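Local coordinates for protein probable enoyl-CoA hydratase/isomerase (PDB 5YLO) that probably acts as a Delta3, Delta2-enoyl-CoA isomerase of the crotonase family, shifting double bonds during the breakdown of unsaturated fatty acids, at residues S204-T207 and F208-A211. Numbering follows the deposited sequence.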
ATOM      1  N   SER A 204      11.464 -20.967 -15.851  1.00 75.74           N
ATOM      2  CA  SER A 204      11.017 -21.297 -17.199  1.00 80.83           C
ATOM      3  C   SER A 204      10.603 -20.071 -18.001  1.00 80.43           C
ATOM      4  O   SER A 204      10.581 -20.135 -19.235  1.00 81.97           O
ATOM      5  CB  SER A 204       9.847 -22.285 -17.147  1.00 75.92           C
ATOM      6  OG  SER A 204       8.616 -21.614 -16.935  1.00 69.10           O
ATOM      7  N   GLY A 205      10.285 -18.962 -17.335  1.00 69.04           N
ATOM      8  CA  GLY A 205       9.797 -17.788 -18.017  1.00 78.46           C
ATOM      9  C   GLY A 205      10.909 -16.976 -18.644  1.00 77.66           C
ATOM     10  O   GLY A 205      12.102 -17.300 -18.551  1.00 77.69           O
ATOM     11  N   PRO A 206      10.516 -15.883 -19.313  1.00 74.14           N
ATOM     12  CA  PRO A 206      11.510 -15.005 -19.948  1.00 71.81           C
ATOM     13  C   PRO A 206      12.249 -14.139 -18.938  1.00 68.76           C
ATOM     14  O   PRO A 206      11.702 -13.153 -18.433  1.00 60.55           O
ATOM     15  CB  PRO A 206      10.665 -14.162 -20.911  1.00 75.40           C
ATOM     16  CG  PRO A 206       9.304 -14.136 -20.292  1.00 73.16           C
ATOM     17  CD  PRO A 206       9.132 -15.452 -19.581  1.00 70.45           C
ATOM     18  N   THR A 207      13.502 -14.499 -18.644  1.00 70.87           N
ATOM     19  CA  THR A 207      14.249 -13.806 -17.599  1.00 57.20           C
ATOM     20  C   THR A 207      14.524 -12.355 -17.981  1.00 57.00           C
ATOM     21  O   THR A 207      14.519 -11.466 -17.120  1.00 53.18           O
ATOM     22  CB  THR A 207      15.557 -14.544 -17.312  1.00 63.26           C
ATOM     23  OG1 THR A 207      15.280 -15.925 -17.055  1.00 66.82           O
ATOM     24  CG2 THR A 207      16.258 -13.944 -16.101  1.00 68.13           C
ATOM     25  N   PHE A 208      14.757 -12.096 -19.270  1.00 76.92           N
ATOM     26  CA  PHE A 208      15.046 -10.738 -19.720  1.00 78.12           C
ATOM     27  C   PHE A 208      13.866  -9.808 -19.472  1.00 70.14           C
ATOM     28  O   PHE A 208      14.046  -8.660 -19.045  1.00 64.27           O
ATOM     29  CB  PHE A 208      15.423 -10.748 -21.204  1.00 94.13           C
ATOM     30  CG  PHE A 208      14.360 -11.340 -22.104  1.00111.68           C
ATOM     31  CD1 PHE A 208      14.259 -12.714 -22.277  1.00114.34           C
ATOM     32  CD2 PHE A 208      13.470 -10.520 -22.784  1.00112.85           C
ATOM     33  CE1 PHE A 208      13.286 -13.260 -23.104  1.00119.65           C
ATOM     34  CE2 PHE A 208      12.493 -11.061 -23.613  1.00117.36           C
ATOM     35  CZ  PHE A 208      12.404 -12.432 -23.772  1.00121.21           C
ATOM     36  N   ALA A 209      12.648 -10.284 -19.738  1.00 69.62           N
ATOM     37  CA  ALA A 209      11.470  -9.450 -19.530  1.00 61.79           C
ATOM     38  C   ALA A 209      11.232  -9.202 -18.047  1.00 54.28           C
ATOM     39  O   ALA A 209      10.813  -8.107 -17.655  1.00 48.16           O
ATOM     40  CB  ALA A 209      10.248 -10.102 -20.174  1.00 62.10           C
ATOM     41  N   PHE A 210      11.502 -10.205 -17.208  1.00 60.78           N
ATOM     42  CA  PHE A 210      11.355 -10.019 -15.768  1.00 61.31           C
ATOM     43  C   PHE A 210      12.305  -8.943 -15.260  1.00 58.48           C
ATOM     44  O   PHE A 210      11.941  -8.145 -14.387  1.00 54.00           O
ATOM     45  CB  PHE A 210      11.603 -11.338 -15.031  1.00 53.24           C
ATOM     46  CG  PHE A 210      10.678 -12.459 -15.432  1.00 59.63           C
ATOM     47  CD1 PHE A 210       9.476 -12.205 -16.077  1.00 61.24           C
ATOM     48  CD2 PHE A 210      11.012 -13.775 -15.152  1.00 69.58           C
ATOM     49  CE1 PHE A 210       8.634 -13.243 -16.440  1.00 66.13           C
ATOM     50  CE2 PHE A 210      10.173 -14.816 -15.511  1.00 62.74           C
ATOM     51  CZ  PHE A 210       8.983 -14.549 -16.155  1.00 63.04           C
ATOM     52  N   ALA A 211      13.524  -8.899 -15.803  1.00 59.52           N
ATOM     53  CA  ALA A 211      14.502  -7.907 -15.368  1.00 55.46           C
ATOM     54  C   ALA A 211      14.017  -6.495 -15.668  1.00 54.22           C
ATOM     55  O   ALA A 211      14.072  -5.610 -14.805  1.00 48.63           O
ATOM     56  CB  ALA A 211      15.851  -8.170 -16.037  1.00 49.22           C
TER
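Pro-206 sits between the rings of Phe-208 and Phe-210 at the N-terminus of helix 207-220, where it holds the N-cap position after the short turn from helix 191-204. The tight part lies on the side of the buried Phe-210. Pro-206 CD packs 3.5 Å from Phe-210 CZ, the two side chains crossing at about a right angle, and Gly-205 CA comes within 3.8 Å of the same CZ. Phe-210 CG lies beside its own backbone N and anti to the carbonyl carbon (chi1 -59°), which turns the ring back toward Gly-205 and Pro-206. There Pro-206 O stands 3.2 Å above the ring plane, over its centre. The same oxygen accepts an i to i+4 hydrogen bond from Phe-210 N at 3.2 Å, with an N-H...O angle of 160°. The next bond, Ala-211 N to Thr-207 O at 3.1 Å, continues the winding. Buried Ala-209 adds a light contact, its CB 4.1 Å from Pro-206 CG. Phe-210 also meets the ring of Phe-166 of a neighbouring subunit, whose Tyr-137 and Tyr-142 pack on Pro-206 and Phe-210, respectively; the helix start thus belongs to a trimer interface. The solvent side has fewer contacts: the exposed Phe-208, with CG between backbone N and carbonyl carbon (chi1 58°), folds its ring back obliquely and reaches Pro-206 mainly at CB, 3.5 Å from CE1. Proline's missing N-H costs no helical bond here, since amides at this end have no preceding turn to bond to; Phe-210 N satisfies its carbonyl oxygen, and the aromatic ring packs against it.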